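Local coordinates for protein Maltose/maltodextrin transport permease homologue (Bdellovibrio bacteriovorus HD100, PDB 6FFL) that binds maltotriose through this periplasmic-type solute-binding (MalE) domain, which is fused to the membrane subunit MalF of a probable maltose/maltodextrin ABC transporter, at residues 176-181 and 348-353; 165-170 and 191-196; 186-191 and 377-382. All coordinates share one frame; numbering follows the deposited sequence.

Interaction 1: residues 176-181 and 348-353. With GLC (alpha-D-glucopyranose), chain B.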
loop_
_atom_site.group_PDB
_atom_site.type_symbol
_atom_site.label_atom_id
_atom_site.label_comp_id
_atom_site.label_asym_id
_atom_site.label_seq_id
_atom_site.Cartn_x
_atom_site.Cartn_y
_atom_site.Cartn_z
ATOM N N GLU A 176 17.615 12.065 3.649
ATOM C CA GLU A 176 17.542 11.754 2.232
ATOM C C GLU A 176 16.452 10.724 1.933
ATOM O O GLU A 176 16.189 9.816 2.727
ATOM C CB GLU A 176 18.892 11.229 1.748
ATOM C CG GLU A 176 20.038 12.219 1.846
ATOM C CD GLU A 176 21.383 11.536 1.981
ATOM O OE1 GLU A 176 21.798 11.241 3.131
ATOM O OE2 GLU A 176 22.022 11.287 0.932
ATOM N N ALA A 177 15.835 10.861 0.757
ATOM C CA ALA A 177 14.948 9.831 0.226
ATOM C C ALA A 177 15.712 8.522 0.030
ATOM O O ALA A 177 16.937 8.506 -0.083
ATOM C CB ALA A 177 14.340 10.281 -1.106
ATOM N N PHE A 178 14.976 7.407 -0.034
ATOM C CA PHE A 178 15.653 6.115 -0.139
ATOM C C PHE A 178 16.034 5.755 -1.567
ATOM O O PHE A 178 16.732 4.761 -1.772
ATOM C CB PHE A 178 14.806 4.990 0.485
ATOM C CG PHE A 178 13.487 4.718 -0.215
ATOM C CD1 PHE A 178 13.432 3.921 -1.345
ATOM C CD2 PHE A 178 12.293 5.198 0.315
ATOM C CE1 PHE A 178 12.221 3.647 -1.976
ATOM C CE2 PHE A 178 11.071 4.925 -0.304
ATOM C CZ PHE A 178 11.040 4.146 -1.454
ATOM N N LEU A 179 15.597 6.532 -2.545
ATOM C CA LEU A 179 15.989 6.369 -3.937
ATOM C C LEU A 179 16.510 7.713 -4.421
ATOM O O LEU A 179 15.916 8.751 -4.120
ATOM C CB LEU A 179 14.781 5.918 -4.774
ATOM C CG LEU A 179 14.871 5.132 -6.072
ATOM C CD1 LEU A 179 15.721 3.881 -5.910
ATOM C CD2 LEU A 179 13.448 4.780 -6.511
ATOM N N LYS A 180 17.622 7.702 -5.147
ATOM C CA LYS A 180 18.156 8.952 -5.665
ATOM C C LYS A 180 17.236 9.517 -6.745
ATOM O O LYS A 180 16.256 8.893 -7.160
ATOM C CB LYS A 180 19.564 8.751 -6.215
ATOM C CG LYS A 180 20.618 8.556 -5.147
ATOM C CD LYS A 180 21.986 8.403 -5.770
ATOM C CE LYS A 180 23.076 8.472 -4.716
ATOM N NZ LYS A 180 24.439 8.423 -5.319
ATOM N N ALA A 181 17.573 10.726 -7.207
ATOM C CA ALA A 181 16.703 11.439 -8.138
ATOM C C ALA A 181 16.533 10.685 -9.449
ATOM O O ALA A 181 15.483 10.792 -10.093
ATOM C CB ALA A 181 17.253 12.839 -8.407
ATOM N N ARG A 348 12.318 -2.913 -6.277
ATOM C CA ARG A 348 12.145 -4.249 -5.721
ATOM C C ARG A 348 13.360 -4.660 -4.897
ATOM O O ARG A 348 13.220 -5.211 -3.796
ATOM C CB ARG A 348 11.897 -5.237 -6.866
ATOM C CG ARG A 348 11.871 -6.682 -6.455
ATOM C CD ARG A 348 10.520 -7.040 -5.882
ATOM N NE ARG A 348 10.508 -7.035 -4.419
ATOM C CZ ARG A 348 9.597 -6.394 -3.687
ATOM N NH1 ARG A 348 8.642 -5.691 -4.274
ATOM N NH2 ARG A 348 9.637 -6.483 -2.365
ATOM N N ALA A 349 14.565 -4.404 -5.420
ATOM C CA ALA A 349 15.780 -4.692 -4.671
ATOM C C ALA A 349 15.842 -3.878 -3.386
ATOM O O ALA A 349 16.305 -4.374 -2.349
ATOM C CB ALA A 349 17.007 -4.404 -5.537
ATOM N N VAL A 350 15.392 -2.622 -3.439
ATOM C CA VAL A 350 15.397 -1.778 -2.245
ATOM C C VAL A 350 14.471 -2.357 -1.185
ATOM O O VAL A 350 14.853 -2.489 -0.015
ATOM C CB VAL A 350 15.018 -0.329 -2.594
ATOM C CG1 VAL A 350 14.800 0.471 -1.308
ATOM C CG2 VAL A 350 16.117 0.330 -3.430
ATOM N N TRP A 351 13.237 -2.706 -1.569
ATOM C CA TRP A 351 12.309 -3.276 -0.591
ATOM C C TRP A 351 12.870 -4.553 0.022
ATOM O O TRP A 351 12.780 -4.769 1.237
ATOM C CB TRP A 351 10.963 -3.596 -1.241
ATOM C CG TRP A 351 10.121 -2.448 -1.663
ATOM C CD1 TRP A 351 9.474 -2.327 -2.861
ATOM C CD2 TRP A 351 9.768 -1.278 -0.894
ATOM N NE1 TRP A 351 8.754 -1.148 -2.892
ATOM C CE2 TRP A 351 8.919 -0.491 -1.700
ATOM C CE3 TRP A 351 10.091 -0.823 0.394
ATOM C CZ2 TRP A 351 8.394 0.729 -1.270
ATOM C CZ3 TRP A 351 9.566 0.396 0.817
ATOM C CH2 TRP A 351 8.726 1.151 -0.013
ATOM N N ASP A 352 13.391 -5.450 -0.819
ATOM C CA ASP A 352 13.850 -6.741 -0.310
ATOM C C ASP A 352 15.049 -6.582 0.614
ATOM O O ASP A 352 15.135 -7.265 1.640
ATOM C CB ASP A 352 14.180 -7.676 -1.473
ATOM C CG ASP A 352 12.927 -8.122 -2.233
ATOM O OD1 ASP A 352 11.832 -8.085 -1.645
ATOM O OD2 ASP A 352 13.047 -8.516 -3.409
ATOM N N SER A 353 15.988 -5.701 0.258
ATOM C CA SER A 353 17.146 -5.456 1.113
ATOM C C SER A 353 16.736 -4.809 2.430
ATOM O O SER A 353 17.222 -5.199 3.500
ATOM C CB SER A 353 18.157 -4.572 0.385
ATOM O OG SER A 353 19.315 -4.374 1.176
HETATM C C1 GLC B . 4.513 -2.193 -0.781
HETATM C C2 GLC B . 4.955 -2.502 -2.213
HETATM C C3 GLC B . 5.568 -3.906 -2.265
HETATM C C4 GLC B . 6.718 -4.008 -1.278
HETATM C C5 GLC B . 6.237 -3.635 0.132
HETATM C C6 GLC B . 7.424 -3.528 1.082
HETATM O O2 GLC B . 3.848 -2.392 -3.130
HETATM O O3 GLC B . 6.068 -4.178 -3.593
HETATM O O4 GLC B . 7.219 -5.353 -1.282
HETATM O O5 GLC B . 5.638 -2.335 0.091
HETATM O O6 GLC B . 7.004 -3.443 2.461
#
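Phe178, in the loop 176-181, meets Val350 and Trp351 of helix 346-362 obliquely. All direct contact between 176-181 and 348-353 is apolar; no hydrogen bond joins them. Phe178 CD1 lies 3.7 Å from Val350 CG1, and the methyl meets the ring at an oblique angle. Leu179 adds a looser touch, with Leu179 CD1 at 4.3 Å from Val350 CG2. Val350 therefore offers one methyl to each of the two loop residues.

The aromatic pair is neither a stack nor an edge-to-face contact. The planes of the Phe178 ring and the six-membered ring of Trp351 stand at 47°. The closest atoms are Phe178 CZ and Trp351 CH2, 4.0 Å apart. With chi1 at 64°, CG of Phe178 sits between its backbone N and carbonyl carbon, which brings CD1 up to Val350 and CZ up to Trp351.

Trp351 also meets the sugar. One face of its indole carries the glucose of chain B, with Trp351 CD1 3.6 Å from C4 of that sugar. The polar work falls to Arg348. Arg348 NH2 donates to O4 of the chain B glucose at 2.9 Å, and NH1 donates to O3; a further NH1 bond to O4 is weak. The NE and NH2 edge of the guanidinium grips Asp352 side-on, one nitrogen to each carboxylate oxygen. Arg348 NH2 reaches Asp352 OD1 at 2.8 Å. Both oxygens are approached from above the carboxylate plane, while they lie close to the guanidinium plane. Asp352 is held in turn by Arg355 and Gln382.

The chemistry divides by direction. Phe178 packs against the rim of the indole at CH2, while one indole face meets the sugar. A salt bridge one helical turn along fixes the rotation of the arginine, which is thereby presented to the sugar in a set orientation.

Interaction 2: residues 165-170 and 191-196. With GLC (alpha-D-glucopyranose), chain B; GLC (alpha-D-glucopyranose), chain C.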
loop_
_atom_site.group_PDB
_atom_site.type_symbol
_atom_site.label_atom_id
_atom_site.label_comp_id
_atom_site.label_asym_id
_atom_site.label_seq_id
_atom_site.Cartn_x
_atom_site.Cartn_y
_atom_site.Cartn_z
ATOM N N PHE A 165 7.420 -0.897 3.802
ATOM C CA PHE A 165 6.447 0.124 3.414
ATOM C C PHE A 165 6.045 0.981 4.607
ATOM O O PHE A 165 5.818 2.188 4.463
ATOM C CB PHE A 165 5.216 -0.548 2.806
ATOM C CG PHE A 165 4.326 0.383 2.019
ATOM C CD1 PHE A 165 4.769 0.957 0.830
ATOM C CD2 PHE A 165 3.040 0.657 2.459
ATOM C CE1 PHE A 165 3.937 1.791 0.074
ATOM C CE2 PHE A 165 2.197 1.492 1.725
ATOM C CZ PHE A 165 2.655 2.068 0.527
ATOM N N PHE A 166 5.986 0.377 5.792
ATOM C CA PHE A 166 5.467 1.076 6.961
ATOM C C PHE A 166 6.515 1.936 7.659
ATOM O O PHE A 166 6.138 2.855 8.399
ATOM C CB PHE A 166 4.859 0.060 7.925
ATOM C CG PHE A 166 3.571 -0.550 7.423
ATOM C CD1 PHE A 166 3.584 -1.552 6.456
ATOM C CD2 PHE A 166 2.346 -0.106 7.908
ATOM C CE1 PHE A 166 2.393 -2.107 5.984
ATOM C CE2 PHE A 166 1.151 -0.662 7.439
ATOM C CZ PHE A 166 1.180 -1.657 6.481
ATOM N N PHE A 167 7.816 1.704 7.440
ATOM C CA PHE A 167 8.770 2.689 7.951
ATOM C C PHE A 167 9.326 3.607 6.870
ATOM O O PHE A 167 9.963 4.613 7.203
ATOM C CB PHE A 167 9.907 2.013 8.764
ATOM C CG PHE A 167 10.816 1.088 7.991
ATOM C CD1 PHE A 167 11.791 1.587 7.122
ATOM C CD2 PHE A 167 10.757 -0.282 8.207
ATOM C CE1 PHE A 167 12.660 0.722 6.455
ATOM C CE2 PHE A 167 11.615 -1.156 7.540
ATOM C CZ PHE A 167 12.566 -0.643 6.650
ATOM N N ALA A 168 9.052 3.324 5.595
ATOM C CA ALA A 168 9.460 4.213 4.510
ATOM C C ALA A 168 9.066 5.678 4.679
ATOM O O ALA A 168 9.875 6.546 4.311
ATOM C CB ALA A 168 8.891 3.678 3.187
ATOM N N PRO A 169 7.881 6.036 5.193
ATOM C CA PRO A 169 7.555 7.466 5.282
ATOM C C PRO A 169 8.518 8.239 6.163
ATOM O O PRO A 169 8.716 9.440 5.938
ATOM C CB PRO A 169 6.133 7.471 5.863
ATOM C CG PRO A 169 5.573 6.119 5.525
ATOM C CD PRO A 169 6.755 5.197 5.651
ATOM N N PHE A 170 9.129 7.591 7.156
ATOM C CA PHE A 170 10.014 8.316 8.069
ATOM C C PHE A 170 11.359 8.641 7.450
ATOM O O PHE A 170 12.018 9.589 7.890
ATOM C CB PHE A 170 10.243 7.512 9.351
ATOM C CG PHE A 170 8.974 7.189 10.087
ATOM C CD1 PHE A 170 8.295 8.174 10.795
ATOM C CD2 PHE A 170 8.453 5.910 10.058
ATOM C CE1 PHE A 170 7.105 7.884 11.456
ATOM C CE2 PHE A 170 7.269 5.613 10.720
ATOM C CZ PHE A 170 6.600 6.599 11.419
ATOM N N THR A 191 22.325 8.609 7.010
ATOM C CA THR A 191 21.895 8.913 8.369
ATOM C C THR A 191 20.384 8.769 8.489
ATOM O O THR A 191 19.873 8.285 9.508
ATOM C CB THR A 191 22.339 10.325 8.760
ATOM O OG1 THR A 191 23.768 10.395 8.742
ATOM C CG2 THR A 191 21.847 10.671 10.148
ATOM N N ALA A 192 19.658 9.153 7.439
ATOM C CA ALA A 192 18.198 9.102 7.476
ATOM C C ALA A 192 17.698 7.686 7.743
ATOM O O ALA A 192 16.806 7.479 8.574
ATOM C CB ALA A 192 17.625 9.636 6.163
ATOM N N LEU A 193 18.255 6.692 7.045
ATOM C CA LEU A 193 17.791 5.330 7.299
ATOM C C LEU A 193 18.219 4.848 8.682
ATOM O O LEU A 193 17.431 4.209 9.390
ATOM C CB LEU A 193 18.291 4.372 6.214
ATOM C CG LEU A 193 17.756 2.946 6.375
ATOM C CD1 LEU A 193 16.209 2.893 6.319
ATOM C CD2 LEU A 193 18.383 2.004 5.337
ATOM N N LYS A 194 19.461 5.135 9.089
ATOM C CA LYS A 194 19.881 4.779 10.443
ATOM C C LYS A 194 18.942 5.395 11.476
ATOM O O LYS A 194 18.498 4.717 12.414
ATOM C CB LYS A 194 21.321 5.231 10.686
ATOM C CG LYS A 194 21.832 4.958 12.103
ATOM C CD LYS A 194 23.105 5.741 12.373
ATOM C CE LYS A 194 22.854 7.239 12.271
ATOM N NZ LYS A 194 22.759 7.881 13.609
ATOM N N ASP A 195 18.602 6.678 11.295
ATOM C CA ASP A 195 17.742 7.376 12.249
ATOM C C ASP A 195 16.332 6.788 12.254
ATOM O O ASP A 195 15.678 6.729 13.308
ATOM C CB ASP A 195 17.687 8.872 11.916
ATOM C CG ASP A 195 18.944 9.631 12.348
ATOM O OD1 ASP A 195 19.795 9.067 13.070
ATOM O OD2 ASP A 195 19.074 10.810 11.959
ATOM N N THR A 196 15.845 6.363 11.086
ATOM C CA THR A 196 14.546 5.698 11.003
ATOM C C THR A 196 14.553 4.387 11.778
ATOM O O THR A 196 13.632 4.099 12.553
ATOM C CB THR A 196 14.188 5.438 9.533
ATOM O OG1 THR A 196 14.042 6.690 8.848
ATOM C CG2 THR A 196 12.879 4.676 9.430
HETATM C C1 GLC B . 4.513 -2.193 -0.781
HETATM C C2 GLC B . 4.955 -2.502 -2.213
HETATM C C3 GLC B . 5.568 -3.906 -2.265
HETATM C C4 GLC B . 6.718 -4.008 -1.278
HETATM C C5 GLC B . 6.237 -3.635 0.132
HETATM C C6 GLC B . 7.424 -3.528 1.082
HETATM O O2 GLC B . 3.848 -2.392 -3.130
HETATM O O3 GLC B . 6.068 -4.178 -3.593
HETATM O O4 GLC B . 7.219 -5.353 -1.282
HETATM O O5 GLC B . 5.638 -2.335 0.091
HETATM O O6 GLC B . 7.004 -3.443 2.461
HETATM C C1 GLC C . -0.297 -2.581 1.242
HETATM C C2 GLC C . 0.052 -1.772 -0.000
HETATM C C3 GLC C . 1.251 -2.332 -0.750
HETATM C C4 GLC C . 2.396 -2.495 0.244
HETATM C C5 GLC C . 1.943 -3.394 1.391
HETATM C C6 GLC C . 3.067 -3.592 2.416
HETATM O O2 GLC C . -1.111 -1.745 -0.849
HETATM O O3 GLC C . 1.623 -1.402 -1.782
HETATM O O4 GLC C . 3.499 -3.111 -0.400
HETATM O O5 GLC C . 0.857 -2.755 2.054
HETATM O O6 GLC C . 2.755 -4.707 3.280
#
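Phe167 turns its CG between its own backbone N and carbonyl carbon (chi1 64°), which brings the ring up to Thr196 and Leu193 of helix 191-205. Thr196 answers with CG2 anti to its backbone N and OG1 beside that N (chi1 -64°). The methyl thus meets 165-170, while the hydroxyl can turn back to its own helix.

Thr196 CG2 sits among three groups. Thr196 CG2 lies 3.7 Å from Phe167 O. On the ring, Phe167 CD1 is 4.0 Å from Thr196 CG2. Phe170 CB is 3.9 Å from Thr196 CG2. The side chains of Phe167 and Thr196 run at about a right angle to each other. Farther along the ring, Phe167 CE1 meets Leu193 CD1 at 4.2 Å. The backbones come nearest at Phe170 and Thr196, with CA atoms 6.0 Å apart. No hydrogen bond crosses between the segments.

The buried hydroxyl of Thr196 is satisfied inside its helix. Thr196 OG1 donates to Ala192 O at 2.9 Å, and the amide of Thr196 reaches the same oxygen from the opposite face of the carbonyl plane. Around the contact, Tyr358 meets the Phe167 ring edge-to-face, and Leu354 touches both Phe167 and Leu193.

The start of 165-170 lines the sugar pocket. Phe165 N donates to O6 of the chain B glucose at 2.9 Å. The Phe165 ring turns one face to C4 of the chain C glucose and lies obliquely against O5 of the chain B glucose. Phe166 CE1 is 3.8 Å from O6 of the chain C glucose, which lies at the ring edge.

A run of aromatic residues thus lines the sugar at one end and packs on a helix at the other. Aromatic side chains along the sugar, here one by face and one by edge, are characteristic of maltodextrin-binding proteins.

Interaction 3: residues 186-191 and 377-382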
loop_
_atom_site.group_PDB
_atom_site.type_symbol
_atom_site.label_atom_id
_atom_site.label_comp_id
_atom_site.label_asym_id
_atom_site.label_seq_id
_atom_site.Cartn_x
_atom_site.Cartn_y
_atom_site.Cartn_z
ATOM N N PRO A 186 19.789 3.079 -5.394
ATOM C CA PRO A 186 19.441 3.056 -3.969
ATOM C C PRO A 186 20.245 4.089 -3.199
ATOM O O PRO A 186 21.408 4.357 -3.511
ATOM C CB PRO A 186 19.812 1.632 -3.532
ATOM C CG PRO A 186 19.792 0.827 -4.795
ATOM C CD PRO A 186 20.276 1.777 -5.870
ATOM N N ASN A 187 19.605 4.679 -2.192
ATOM C CA ASN A 187 20.233 5.649 -1.305
ATOM C C ASN A 187 19.908 5.231 0.125
ATOM O O ASN A 187 19.153 5.908 0.821
ATOM C CB ASN A 187 19.737 7.069 -1.599
ATOM C CG ASN A 187 20.595 8.136 -0.945
ATOM O OD1 ASN A 187 21.813 8.008 -0.862
ATOM N ND2 ASN A 187 19.955 9.196 -0.475
ATOM N N LEU A 188 20.490 4.108 0.554
ATOM C CA LEU A 188 20.157 3.518 1.845
ATOM C C LEU A 188 21.242 3.678 2.897
ATOM O O LEU A 188 20.930 3.610 4.093
ATOM C CB LEU A 188 19.846 2.022 1.678
ATOM C CG LEU A 188 18.842 1.675 0.570
ATOM C CD1 LEU A 188 18.636 0.161 0.489
ATOM C CD2 LEU A 188 17.522 2.417 0.825
ATOM N N ASN A 189 22.502 3.876 2.499
ATOM C CA ASN A 189 23.584 4.033 3.480
ATOM C C ASN A 189 23.632 5.490 3.943
ATOM O O ASN A 189 24.567 6.247 3.665
ATOM C CB ASN A 189 24.921 3.592 2.895
ATOM C CG ASN A 189 26.034 3.611 3.939
ATOM O OD1 ASN A 189 25.761 3.623 5.141
ATOM N ND2 ASN A 189 27.286 3.636 3.487
ATOM N N THR A 190 22.590 5.878 4.672
ATOM C CA THR A 190 22.347 7.270 5.008
ATOM C C THR A 190 22.065 7.408 6.491
ATOM O O THR A 190 21.620 6.465 7.152
ATOM C CB THR A 190 21.153 7.840 4.233
ATOM O OG1 THR A 190 19.952 7.145 4.626
ATOM C CG2 THR A 190 21.373 7.680 2.732
ATOM N N THR A 191 22.325 8.609 7.010
ATOM C CA THR A 191 21.895 8.913 8.369
ATOM C C THR A 191 20.384 8.769 8.489
ATOM O O THR A 191 19.873 8.285 9.508
ATOM C CB THR A 191 22.339 10.325 8.760
ATOM O OG1 THR A 191 23.768 10.395 8.742
ATOM C CG2 THR A 191 21.847 10.671 10.148
ATOM N N ILE A 377 24.548 -2.212 0.280
ATOM C CA ILE A 377 25.385 -3.181 -0.426
ATOM C C ILE A 377 24.525 -4.281 -1.030
ATOM O O ILE A 377 24.701 -4.654 -2.196
ATOM C CB ILE A 377 26.468 -3.762 0.509
ATOM C CG1 ILE A 377 27.482 -2.682 0.896
ATOM C CG2 ILE A 377 27.184 -4.954 -0.171
ATOM C CD1 ILE A 377 28.258 -3.003 2.174
ATOM N N THR A 378 23.576 -4.804 -0.249
ATOM C CA THR A 378 22.728 -5.896 -0.718
ATOM C C THR A 378 21.823 -5.450 -1.858
ATOM O O THR A 378 21.618 -6.196 -2.825
ATOM C CB THR A 378 21.914 -6.447 0.456
ATOM O OG1 THR A 378 22.804 -7.072 1.390
ATOM C CG2 THR A 378 20.888 -7.461 -0.015
ATOM N N ALA A 379 21.282 -4.231 -1.774
ATOM C CA ALA A 379 20.425 -3.721 -2.843
ATOM C C ALA A 379 21.204 -3.591 -4.144
ATOM O O ALA A 379 20.719 -3.989 -5.213
ATOM C CB ALA A 379 19.824 -2.369 -2.453
ATOM N N GLU A 380 22.424 -3.051 -4.063
ATOM C CA GLU A 380 23.243 -2.910 -5.260
ATOM C C GLU A 380 23.586 -4.271 -5.843
ATOM O O GLU A 380 23.579 -4.446 -7.066
ATOM C CB GLU A 380 24.519 -2.125 -4.946
ATOM C CG GLU A 380 24.305 -0.625 -4.730
ATOM C CD GLU A 380 25.553 0.067 -4.199
ATOM O OE1 GLU A 380 26.490 -0.640 -3.769
ATOM O OE2 GLU A 380 25.601 1.316 -4.203
ATOM N N GLN A 381 23.872 -5.254 -4.983
ATOM C CA GLN A 381 24.150 -6.597 -5.485
ATOM C C GLN A 381 22.927 -7.201 -6.171
ATOM O O GLN A 381 23.045 -7.797 -7.250
ATOM C CB GLN A 381 24.634 -7.504 -4.351
ATOM C CG GLN A 381 24.982 -8.926 -4.818
ATOM C CD GLN A 381 26.130 -8.967 -5.826
ATOM O OE1 GLN A 381 27.144 -8.286 -5.662
ATOM N NE2 GLN A 381 25.976 -9.777 -6.871
ATOM N N GLN A 382 21.739 -7.052 -5.572
ATOM C CA GLN A 382 20.533 -7.596 -6.191
ATOM C C GLN A 382 20.264 -6.933 -7.538
ATOM O O GLN A 382 19.828 -7.595 -8.485
ATOM C CB GLN A 382 19.325 -7.434 -5.257
ATOM C CG GLN A 382 18.025 -8.135 -5.729
ATOM C CD GLN A 382 16.911 -8.100 -4.674
ATOM O OE1 GLN A 382 17.182 -7.921 -3.485
ATOM N NE2 GLN A 382 15.651 -8.262 -5.111
#
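Ala379 turns its methyl toward Pro186 and Leu188, and these three residues make the whole of the close contact. Pro186 CG lies 4.0 Å from Ala379 CB. Leu188 CD1 lies 4.1 Å from Ala379 CB. One small side chain on helix 368-384 thus receives a proline ring and a leucine branch. The backbones come closest at Pro186 and Ala379, with CA atoms 6.9 Å apart. No hydrogen bond runs between 186-191 and 377-382, and the touching side chains are all buried.

Torsions place the leucine. Its CG is anti to the carbonyl carbon (chi1 -50°), and chi2 is extended at 179°, which carries CD1 out to the alanine methyl. The end of Glu380 comes alongside and is partly shielded by the loop, without close contact.

The next shell holds the loop by polar bonds. Gln376, just before 377-382 on the same helix, accepts from Leu188 N and donates to Pro186 O. The backbone either side of Asn187 is therefore pinned to the helix by one amide group. Asn187 N bonds to Phe178 O. Asn189 is the centre of an inverse gamma turn, with a weak bond of 2.9 Å from Thr190 N to Leu188 O. Thr190 is the N-cap of helix 191-205, its OG1 accepting from Leu193 N.

The connection between helices 170-173 and 191-205 is thus laid over the C-terminal helix. Pro186 also touches Val350 of helix 346-362, so the loop packs on two successive helices before helix 191-205 begins. Those two helices meet each other directly, where Thr378 of helix 368-384 touches Ser353 of helix 346-362.

Overall arrangement
The three contacts lie on the same side of the chain's centre. Interactions 1 and 3 are nearest, with centres about 7 Å apart. The loop between helices 170-173 and 191-205 supplies a segment to each, and Phe178 O probably accepts from Asn187 N at 2.9 Å. Interactions 1 and 2 are centred about 11 Å apart and share the chain B glucose. Interactions 2 and 3, about 13 Å apart, share Thr191. Interactions 1 and 2 reach the maltotriose pocket directly. Interaction 3 stands behind them: the Leu188 side chain is about 12 Å from a bound glucose. Helices 346-362 and 368-384, consecutive in the chain, carry interactions 1 and 3.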